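Side-chain contacts in lipopolysaccharide core heptose(I) kinase RfaP (Pseudomonas aeruginosa, PDB 6DFL), which phosphorylates the first heptose of the lipopolysaccharide inner core with ATP in a magnesium-dependent reaction, and also acts as an autophosphorylating protein-tyrosine kinase: residues Lys10-Gly15 against Thr41-Arg46; Glu23-Lys28 against Tyr48-His53; Trp79-Arg84 against Ile187-Ala192. All blocks are in the same frame, centred on the assembly; numbering follows the deposited sequence.

How the interactions relate
Interaction 1 is a surface contact, interaction 2 is partly buried and interaction 3 lies in the interior, its centre about 7 Å from the centre of the chain. Interactions 1 and 2 are neighbours: helix 9-12 meets the loop after strand 37-41, while the end of helix 18-24 and the residues after it meet strand 48-53. They touch directly, for instance through T41 OG1 and Q26 O, a probable hydrogen bond. Interaction 3 touches neither and joins helix 76-87 to a loop beside the presumed active site. The chemistry follows the depth: a long salt bridge beside two methyls at the surface, a carboxylate laid over an isoleucine beside a leucine-valine pair, then purely apolar packing.

Interaction 1: Lys10-Gly15 against Thr41-Arg46; sequences KRLWNG and TEVDGR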
loop_
_atom_site.group_PDB
_atom_site.type_symbol
_atom_site.label_atom_id
_atom_site.label_comp_id
_atom_site.label_asym_id
_atom_site.label_seq_id
_atom_site.Cartn_x
_atom_site.Cartn_y
_atom_site.Cartn_z
ATOM N N LYS A 10 -12.020 -8.230 -28.763
ATOM C CA LYS A 10 -12.280 -9.565 -29.297
ATOM C C LYS A 10 -12.972 -9.480 -30.652
ATOM O O LYS A 10 -12.522 -10.083 -31.635
ATOM C CB LYS A 10 -13.126 -10.371 -28.308
ATOM C CG LYS A 10 -12.975 -11.886 -28.395
ATOM C CD LYS A 10 -13.746 -12.566 -27.246
ATOM C CE LYS A 10 -13.204 -13.951 -26.907
ATOM N NZ LYS A 10 -13.456 -14.943 -27.986
ATOM N N ARG A 11 -14.077 -8.726 -30.724
ATOM C CA ARG A 11 -14.706 -8.468 -32.014
ATOM C C ARG A 11 -13.841 -7.541 -32.863
ATOM O O ARG A 11 -13.564 -7.840 -34.031
ATOM C CB ARG A 11 -16.112 -7.888 -31.822
ATOM C CG ARG A 11 -16.181 -6.582 -31.041
ATOM C CD ARG A 11 -17.516 -5.872 -31.241
ATOM N NE ARG A 11 -17.368 -4.418 -31.186
ATOM C CZ ARG A 11 -17.446 -3.700 -30.071
ATOM N NH1 ARG A 11 -17.675 -4.308 -28.911
ATOM N NH2 ARG A 11 -17.295 -2.376 -30.115
ATOM N N LEU A 12 -13.368 -6.431 -32.273
ATOM C CA LEU A 12 -12.617 -5.426 -33.021
ATOM C C LEU A 12 -11.498 -6.040 -33.842
ATOM O O LEU A 12 -11.172 -5.537 -34.921
ATOM C CB LEU A 12 -12.036 -4.371 -32.076
ATOM C CG LEU A 12 -12.767 -3.028 -31.959
ATOM C CD1 LEU A 12 -14.141 -3.215 -31.328
ATOM C CD2 LEU A 12 -11.947 -1.998 -31.178
ATOM N N TRP A 13 -10.897 -7.121 -33.358
ATOM C CA TRP A 13 -9.819 -7.756 -34.105
ATOM C C TRP A 13 -10.206 -9.173 -34.497
ATOM O O TRP A 13 -9.421 -10.111 -34.310
ATOM C CB TRP A 13 -8.532 -7.780 -33.283
ATOM C CG TRP A 13 -8.160 -6.465 -32.712
ATOM C CD1 TRP A 13 -8.601 -5.237 -33.110
ATOM C CD2 TRP A 13 -7.266 -6.238 -31.627
ATOM N NE1 TRP A 13 -8.032 -4.256 -32.337
ATOM C CE2 TRP A 13 -7.207 -4.847 -31.419
ATOM C CE3 TRP A 13 -6.506 -7.076 -30.810
ATOM C CZ2 TRP A 13 -6.414 -4.277 -30.437
ATOM C CZ3 TRP A 13 -5.725 -6.510 -29.837
ATOM C CH2 TRP A 13 -5.688 -5.123 -29.653
ATOM N N ASN A 14 -11.416 -9.340 -35.029
ATOM C CA ASN A 14 -11.923 -10.674 -35.324
ATOM C C ASN A 14 -11.079 -11.335 -36.405
ATOM O O ASN A 14 -10.263 -12.217 -36.115
ATOM C CB ASN A 14 -13.388 -10.612 -35.750
ATOM C CG ASN A 14 -14.028 -11.976 -35.797
ATOM O OD1 ASN A 14 -13.769 -12.823 -34.941
ATOM N ND2 ASN A 14 -14.862 -12.207 -36.806
ATOM N N GLY A 15 -11.260 -10.913 -37.650
ATOM C CA GLY A 15 -10.458 -11.454 -38.728
ATOM C C GLY A 15 -9.183 -10.666 -38.925
ATOM O O GLY A 15 -8.763 -10.419 -40.061
ATOM N N THR A 41 -5.589 4.886 -25.321
ATOM C CA THR A 41 -6.496 4.836 -26.455
ATOM C C THR A 41 -7.915 4.710 -25.928
ATOM O O THR A 41 -8.137 4.328 -24.780
ATOM C CB THR A 41 -6.150 3.681 -27.415
ATOM O OG1 THR A 41 -6.926 3.787 -28.617
ATOM C CG2 THR A 41 -6.413 2.338 -26.757
ATOM N N GLU A 42 -8.883 5.066 -26.768
ATOM C CA GLU A 42 -10.284 5.005 -26.384
ATOM C C GLU A 42 -11.051 4.144 -27.371
ATOM O O GLU A 42 -10.811 4.201 -28.578
ATOM C CB GLU A 42 -10.910 6.396 -26.312
ATOM C CG GLU A 42 -10.269 7.305 -25.276
ATOM C CD GLU A 42 -11.062 8.579 -25.053
ATOM O OE1 GLU A 42 -12.019 8.817 -25.824
ATOM O OE2 GLU A 42 -10.737 9.336 -24.107
ATOM N N VAL A 43 -11.958 3.329 -26.844
ATOM C CA VAL A 43 -12.900 2.560 -27.644
ATOM C C VAL A 43 -14.271 2.843 -27.056
ATOM O O VAL A 43 -14.544 2.466 -25.909
ATOM C CB VAL A 43 -12.599 1.055 -27.636
ATOM C CG1 VAL A 43 -13.567 0.322 -28.545
ATOM C CG2 VAL A 43 -11.163 0.789 -28.058
ATOM N N ASP A 44 -15.125 3.517 -27.823
ATOM C CA ASP A 44 -16.409 3.990 -27.309
ATOM C C ASP A 44 -16.202 4.810 -26.038
ATOM O O ASP A 44 -16.931 4.678 -25.055
ATOM C CB ASP A 44 -17.370 2.824 -27.075
ATOM C CG ASP A 44 -17.817 2.177 -28.371
ATOM O OD1 ASP A 44 -18.508 2.858 -29.159
ATOM O OD2 ASP A 44 -17.465 0.998 -28.613
ATOM N N GLY A 45 -15.169 5.647 -26.057
ATOM C CA GLY A 45 -14.881 6.578 -24.984
ATOM C C GLY A 45 -14.396 5.974 -23.686
ATOM O O GLY A 45 -14.282 6.703 -22.696
ATOM N N ARG A 46 -14.098 4.670 -23.646
ATOM C CA ARG A 46 -13.721 4.047 -22.377
ATOM C C ARG A 46 -12.327 4.481 -21.935
ATOM O O ARG A 46 -12.157 5.055 -20.852
ATOM C CB ARG A 46 -13.798 2.516 -22.472
ATOM C CG ARG A 46 -15.195 1.932 -22.717
ATOM C CD ARG A 46 -16.152 2.185 -21.557
ATOM N NE ARG A 46 -17.461 2.627 -22.044
ATOM C CZ ARG A 46 -18.460 3.021 -21.260
ATOM N NH1 ARG A 46 -18.309 3.028 -19.942
ATOM N NH2 ARG A 46 -19.611 3.409 -21.794
#
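R11 and D44 face each other across the solvent side of the contact, and just beneath them L12 meets V43. The ion pair is long: R11 NH2 stands 3.7 Å from D44 OD2, with no hydrogen bond between them. OD2 lies at the edge of the guanidinium and in its plane, but the carboxylate as a whole is turned 44° from that plane. R11 arrives here because its CG sits between the backbone N and the carbonyl carbon (chi1 59°) and the chain then bends at chi3, bringing the end of the side chain nearer than its base. L12 and V43 approach tip to tip, one methyl on each side, with L12 CD2 3.9 Å from V43 CG1. V43 and D44 belong to the hairpin that links strands 37-41 and 48-53 of the antiparallel sheet in the N-terminal lobe of this protein-kinase-like fold. The hairpin closes as a type I' turn from V43 to R46, held by R46 N on V43 O at 3.2 Å, with D44 and G45 at positive phi in its middle. Behind the first shell, V43 also leans on P8 and Y48, and R11 NH1 has a weak, long ion pair with E7. In segment 10-15, W13, the first residue past helix 9-12, buries its indole against P18, A21 and V22 of helix 18-24.

Interaction 2: Glu23-Lys28 against Tyr48-His53; sequences EALQGK and YFVKIH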
loop_
_atom_site.group_PDB
_atom_site.type_symbol
_atom_site.label_atom_id
_atom_site.label_comp_id
_atom_site.label_asym_id
_atom_site.label_seq_id
_atom_site.Cartn_x
_atom_site.Cartn_y
_atom_site.Cartn_z
ATOM N N GLU A 23 -0.562 -2.388 -32.726
ATOM C CA GLU A 23 0.328 -1.394 -33.304
ATOM C C GLU A 23 -0.436 -0.326 -34.080
ATOM O O GLU A 23 0.129 0.729 -34.384
ATOM C CB GLU A 23 1.339 -2.081 -34.220
ATOM C CG GLU A 23 2.192 -3.122 -33.539
ATOM C CD GLU A 23 3.485 -2.546 -33.004
ATOM O OE1 GLU A 23 4.432 -3.326 -32.761
ATOM O OE2 GLU A 23 3.562 -1.313 -32.833
ATOM N N ALA A 24 -1.696 -0.584 -34.416
ATOM C CA ALA A 24 -2.518 0.374 -35.140
ATOM C C ALA A 24 -3.393 1.218 -34.224
ATOM O O ALA A 24 -3.987 2.194 -34.693
ATOM C CB ALA A 24 -3.399 -0.351 -36.165
ATOM N N LEU A 25 -3.496 0.864 -32.944
ATOM C CA LEU A 25 -4.236 1.683 -31.996
ATOM C C LEU A 25 -3.541 3.023 -31.809
ATOM O O LEU A 25 -2.313 3.131 -31.904
ATOM C CB LEU A 25 -4.355 0.970 -30.657
ATOM C CG LEU A 25 -5.315 -0.211 -30.633
ATOM C CD1 LEU A 25 -4.980 -1.089 -29.446
ATOM C CD2 LEU A 25 -6.753 0.277 -30.559
ATOM N N GLN A 26 -4.342 4.048 -31.521
ATOM C CA GLN A 26 -3.879 5.427 -31.552
ATOM C C GLN A 26 -4.344 6.197 -30.326
ATOM O O GLN A 26 -5.387 5.900 -29.730
ATOM C CB GLN A 26 -4.366 6.137 -32.819
ATOM C CG GLN A 26 -3.624 5.699 -34.063
ATOM C CD GLN A 26 -4.530 5.599 -35.266
ATOM O OE1 GLN A 26 -5.051 6.606 -35.750
ATOM N NE2 GLN A 26 -4.732 4.379 -35.755
ATOM N N GLY A 27 -3.556 7.196 -29.972
ATOM C CA GLY A 27 -3.840 8.048 -28.841
ATOM C C GLY A 27 -2.545 8.609 -28.286
ATOM O O GLY A 27 -1.477 8.462 -28.879
ATOM N N LYS A 28 -2.663 9.265 -27.129
ATOM C CA LYS A 28 -1.500 9.875 -26.499
ATOM C C LYS A 28 -0.438 8.816 -26.237
ATOM O O LYS A 28 -0.629 7.943 -25.382
ATOM C CB LYS A 28 -1.892 10.584 -25.201
ATOM C CG LYS A 28 -0.733 11.309 -24.522
ATOM C CD LYS A 28 -1.220 12.463 -23.650
ATOM C CE LYS A 28 -2.160 11.986 -22.544
ATOM N NZ LYS A 28 -2.686 13.119 -21.723
ATOM N N TYR A 48 -8.122 2.948 -22.463
ATOM C CA TYR A 48 -7.325 1.768 -22.189
ATOM C C TYR A 48 -5.867 2.130 -22.408
ATOM O O TYR A 48 -5.544 2.973 -23.248
ATOM C CB TYR A 48 -7.678 0.596 -23.110
ATOM C CG TYR A 48 -9.137 0.213 -23.166
ATOM C CD1 TYR A 48 -10.058 0.993 -23.852
ATOM C CD2 TYR A 48 -9.584 -0.964 -22.578
ATOM C CE1 TYR A 48 -11.391 0.638 -23.917
ATOM C CE2 TYR A 48 -10.919 -1.326 -22.636
ATOM C CZ TYR A 48 -11.821 -0.521 -23.308
ATOM O OH TYR A 48 -13.157 -0.873 -23.376
ATOM N N PHE A 49 -4.986 1.482 -21.661
ATOM C CA PHE A 49 -3.556 1.675 -21.834
ATOM C C PHE A 49 -2.997 0.498 -22.612
ATOM O O PHE A 49 -3.359 -0.652 -22.352
ATOM C CB PHE A 49 -2.856 1.841 -20.489
ATOM C CG PHE A 49 -3.256 3.098 -19.760
ATOM C CD1 PHE A 49 -2.748 4.336 -20.162
ATOM C CD2 PHE A 49 -4.142 3.051 -18.682
ATOM C CE1 PHE A 49 -3.109 5.500 -19.508
ATOM C CE2 PHE A 49 -4.510 4.217 -18.014
ATOM C CZ PHE A 49 -3.984 5.448 -18.436
ATOM N N VAL A 50 -2.173 0.797 -23.611
ATOM C CA VAL A 50 -1.615 -0.194 -24.520
ATOM C C VAL A 50 -0.124 -0.259 -24.257
ATOM O O VAL A 50 0.570 0.759 -24.371
ATOM C CB VAL A 50 -1.890 0.160 -25.988
ATOM C CG1 VAL A 50 -1.149 -0.799 -26.904
ATOM C CG2 VAL A 50 -3.382 0.148 -26.268
ATOM N N LYS A 51 0.368 -1.440 -23.895
ATOM C CA LYS A 51 1.788 -1.643 -23.646
ATOM C C LYS A 51 2.285 -2.688 -24.633
ATOM O O LYS A 51 1.795 -3.821 -24.635
ATOM C CB LYS A 51 2.032 -2.057 -22.191
ATOM C CG LYS A 51 1.817 -0.919 -21.180
ATOM C CD LYS A 51 1.248 -1.390 -19.849
ATOM C CE LYS A 51 -0.270 -1.138 -19.775
ATOM N NZ LYS A 51 -0.917 -1.407 -18.425
ATOM N N ILE A 52 3.228 -2.299 -25.486
ATOM C CA ILE A 52 3.768 -3.161 -26.532
ATOM C C ILE A 52 5.262 -3.320 -26.308
ATOM O O ILE A 52 5.974 -2.329 -26.124
ATOM C CB ILE A 52 3.515 -2.585 -27.936
ATOM C CG1 ILE A 52 2.025 -2.458 -28.213
ATOM C CG2 ILE A 52 4.200 -3.438 -28.992
ATOM C CD1 ILE A 52 1.743 -1.535 -29.396
ATOM N N HIS A 53 5.739 -4.558 -26.344
ATOM C CA HIS A 53 7.159 -4.862 -26.245
ATOM C C HIS A 53 7.509 -5.560 -27.548
ATOM O O HIS A 53 6.771 -6.442 -27.991
ATOM C CB HIS A 53 7.462 -5.743 -25.022
ATOM C CG HIS A 53 6.715 -5.343 -23.771
ATOM N ND1 HIS A 53 7.351 -4.889 -22.632
ATOM C CD2 HIS A 53 5.389 -5.331 -23.483
ATOM C CE1 HIS A 53 6.450 -4.601 -21.709
ATOM N NE2 HIS A 53 5.253 -4.853 -22.204
#
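E23 and L25, at the end of helix 18-24 and just beyond it, pack on I52 and V50 of strand 48-53. This strand lies inside the five-stranded antiparallel sheet of the N-terminal lobe of the kinase fold, so the contact covers part of one face of that sheet. E23 can be followed outward from its backbone. CB is still 4.9 Å from I52 CD1, and CG, placed opposite the carbonyl carbon and beside the backbone N, closes to 4.5 Å from the same methyl. A bend at chi2 (-92°) then turns the carboxylate onto I52, putting CD 4.1 Å from I52 CD1. The two oxygens divide the isoleucine between them: OE1 rests 3.8 Å from I52 CG2, and OE2 lies 3.9 Å from I52 CD1. The carboxylate thus lies against both methyls, CG2 and CD1, of an otherwise buried side chain, a van der Waals contact without a hydrogen bond. Its charge finds a weak, long partner in R37 NH2 on neighbouring strand 37-41.

Two residues down the strand, L25 and V50 slant past one another, L25 CD1 reaching to 3.8 Å from V50 CG2. V50 is flanked by L39 and T41 of strand 37-41. K51, between V50 and I52, turns its side chain to the other face of the sheet, where NZ forms a salt bridge with E78 and a hydrogen bond with T114, consistent with the strand lysine and helix glutamate pair of protein kinases. L25 CD1 also packs on CZ2 of the W13 indole.

Interaction 3: Trp79-Arg84 against Ile187-Ala192; sequences WQAIRR and IDLHRA
A81 of helix 76-87 meets L189 and A192, while the two flat groups, the indole of W79 and the imidazole of H190, lie outside this interface, pointing away from it on their own segments. R83 CG lies 3.7 Å above the W79 ring, over its centre, and Y98 stacks with the same indole. One face of H190 carries R191 CB, 4.1 Å above its centre, while D188 OD2 stands at the ring's edge, in plane. The other oxygen takes the bond: H190 ND1 donates to the syn lone pair of D188 OD1 at 2.7 Å, bent to 138°, with OD1 26° out of the ring plane. Across the interface everything is aliphatic. The CB of A81 comes within 3.5 Å of A192 CB, a close methyl pair, and stands 4.0 Å from L189 CB. The L189 and I82 side chains slant across each other, L189 CD1 4.0 Å from I82 CG1. A type I turn from L189 to A192 brings both loop side chains to the same helix face. Beyond the contact, T114 backs I82, and R191 pairs with D163, the active-site residue by similarity. Helix 76-87 carries E78, the partner of K51, and so probably corresponds to the αC helix of protein kinases; D188-L189-H190 probably corresponds to their DFG motif, with L189 in the place of the phenylalanine that packs against that helix.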
loop_
_atom_site.group_PDB
_atom_site.type_symbol
_atom_site.label_atom_id
_atom_site.label_comp_id
_atom_site.label_asym_id
_atom_site.label_seq_id
_atom_site.Cartn_x
_atom_site.Cartn_y
_atom_site.Cartn_z
ATOM N N TRP A 79 0.865 -9.448 -17.077
ATOM C CA TRP A 79 -0.330 -10.255 -17.325
ATOM C C TRP A 79 -0.537 -11.300 -16.239
ATOM O O TRP A 79 -1.674 -11.529 -15.813
ATOM C CB TRP A 79 -0.251 -10.933 -18.688
ATOM C CG TRP A 79 -1.227 -12.070 -18.868
ATOM C CD1 TRP A 79 -0.960 -13.396 -18.759
ATOM C CD2 TRP A 79 -2.629 -11.969 -19.206
ATOM N NE1 TRP A 79 -2.106 -14.139 -19.013
ATOM C CE2 TRP A 79 -3.138 -13.283 -19.295
ATOM C CE3 TRP A 79 -3.500 -10.895 -19.442
ATOM C CZ2 TRP A 79 -4.466 -13.554 -19.601
ATOM C CZ3 TRP A 79 -4.824 -11.171 -19.752
ATOM C CH2 TRP A 79 -5.293 -12.493 -19.821
ATOM N N GLN A 80 0.547 -11.935 -15.776
ATOM C CA GLN A 80 0.439 -12.977 -14.765
ATOM C C GLN A 80 0.216 -12.372 -13.383
ATOM O O GLN A 80 -0.466 -12.975 -12.540
ATOM C CB GLN A 80 1.692 -13.859 -14.788
ATOM C CG GLN A 80 1.728 -14.914 -15.883
ATOM C CD GLN A 80 3.087 -15.589 -15.993
ATOM O OE1 GLN A 80 3.999 -15.308 -15.207
ATOM N NE2 GLN A 80 3.233 -16.482 -16.977
ATOM N N ALA A 81 0.780 -11.186 -13.115
ATOM C CA ALA A 81 0.465 -10.514 -11.856
ATOM C C ALA A 81 -1.007 -10.149 -11.805
ATOM O O ALA A 81 -1.697 -10.424 -10.819
ATOM C CB ALA A 81 1.320 -9.269 -11.670
ATOM N N ILE A 82 -1.504 -9.520 -12.869
ATOM C CA ILE A 82 -2.915 -9.157 -12.916
ATOM C C ILE A 82 -3.782 -10.386 -12.743
ATOM O O ILE A 82 -4.789 -10.360 -12.028
ATOM C CB ILE A 82 -3.230 -8.428 -14.228
ATOM C CG1 ILE A 82 -2.532 -7.069 -14.250
ATOM C CG2 ILE A 82 -4.741 -8.315 -14.424
ATOM C CD1 ILE A 82 -2.879 -6.291 -15.468
ATOM N N ARG A 83 -3.397 -11.494 -13.369
ATOM C CA ARG A 83 -4.236 -12.681 -13.278
ATOM C C ARG A 83 -4.190 -13.281 -11.879
ATOM O O ARG A 83 -5.225 -13.686 -11.343
ATOM C CB ARG A 83 -3.817 -13.690 -14.342
ATOM C CG ARG A 83 -4.204 -13.231 -15.750
ATOM C CD ARG A 83 -5.413 -13.968 -16.290
ATOM N NE ARG A 83 -4.966 -15.188 -16.958
ATOM C CZ ARG A 83 -5.732 -15.965 -17.719
ATOM N NH1 ARG A 83 -7.010 -15.648 -17.918
ATOM N NH2 ARG A 83 -5.215 -17.054 -18.285
ATOM N N ARG A 84 -3.007 -13.330 -11.257
ATOM C CA ARG A 84 -2.941 -13.844 -9.896
ATOM C C ARG A 84 -3.670 -12.928 -8.929
ATOM O O ARG A 84 -4.383 -13.411 -8.042
ATOM C CB ARG A 84 -1.496 -14.044 -9.437
ATOM C CG ARG A 84 -1.387 -14.516 -7.975
ATOM C CD ARG A 84 -1.535 -16.076 -7.806
ATOM N NE ARG A 84 -0.278 -16.741 -8.203
ATOM C CZ ARG A 84 -0.160 -17.485 -9.300
ATOM N NH1 ARG A 84 -1.245 -17.684 -10.051
ATOM N NH2 ARG A 84 1.015 -18.034 -9.653
ATOM N N ILE A 187 -1.730 -0.569 -9.213
ATOM C CA ILE A 187 -1.493 -0.541 -10.651
ATOM C C ILE A 187 -0.013 -0.723 -10.898
ATOM O O ILE A 187 0.740 -1.056 -9.975
ATOM C CB ILE A 187 -1.991 0.767 -11.284
ATOM C CG1 ILE A 187 -1.192 1.941 -10.707
ATOM C CG2 ILE A 187 -3.483 0.939 -11.053
ATOM C CD1 ILE A 187 -1.239 3.209 -11.536
ATOM N N ASP A 188 0.400 -0.436 -12.137
ATOM C CA ASP A 188 1.711 -0.674 -12.717
ATOM C C ASP A 188 2.385 -1.943 -12.255
ATOM O O ASP A 188 3.199 -1.911 -11.326
ATOM C CB ASP A 188 2.685 0.449 -12.430
ATOM C CG ASP A 188 4.042 0.156 -13.041
ATOM O OD1 ASP A 188 4.065 -0.304 -14.205
ATOM O OD2 ASP A 188 5.074 0.323 -12.368
ATOM N N LEU A 189 2.114 -3.052 -12.929
ATOM C CA LEU A 189 2.742 -4.313 -12.575
ATOM C C LEU A 189 3.720 -4.761 -13.655
ATOM O O LEU A 189 3.974 -5.959 -13.810
ATOM C CB LEU A 189 1.653 -5.350 -12.308
ATOM C CG LEU A 189 0.790 -4.926 -11.112
ATOM C CD1 LEU A 189 -0.586 -5.525 -11.138
ATOM C CD2 LEU A 189 1.483 -5.316 -9.835
ATOM N N HIS A 190 4.290 -3.807 -14.394
ATOM C CA HIS A 190 4.972 -4.155 -15.639
ATOM C C HIS A 190 6.207 -5.013 -15.390
ATOM O O HIS A 190 6.571 -5.823 -16.249
ATOM C CB HIS A 190 5.330 -2.881 -16.414
ATOM C CG HIS A 190 6.508 -2.160 -15.853
ATOM N ND1 HIS A 190 6.449 -1.440 -14.678
ATOM C CD2 HIS A 190 7.793 -2.107 -16.264
ATOM C CE1 HIS A 190 7.645 -0.956 -14.399
ATOM N NE2 HIS A 190 8.477 -1.342 -15.348
ATOM N N ARG A 191 6.831 -4.871 -14.214
ATOM C CA ARG A 191 7.937 -5.693 -13.722
ATOM C C ARG A 191 7.538 -6.698 -12.628
ATOM O O ARG A 191 8.424 -7.244 -11.964
ATOM C CB ARG A 191 9.033 -4.815 -13.119
ATOM C CG ARG A 191 9.774 -3.935 -14.058
ATOM C CD ARG A 191 11.119 -3.593 -13.441
ATOM N NE ARG A 191 11.004 -2.758 -12.253
ATOM C CZ ARG A 191 12.022 -2.483 -11.447
ATOM N NH1 ARG A 191 13.221 -2.991 -11.695
ATOM N NH2 ARG A 191 11.832 -1.707 -10.388
ATOM N N ALA A 192 6.253 -6.905 -12.378
ATOM C CA ALA A 192 5.864 -7.766 -11.280
ATOM C C ALA A 192 6.221 -9.217 -11.564
ATOM O O ALA A 192 6.038 -9.730 -12.676
ATOM C CB ALA A 192 4.357 -7.654 -11.003
#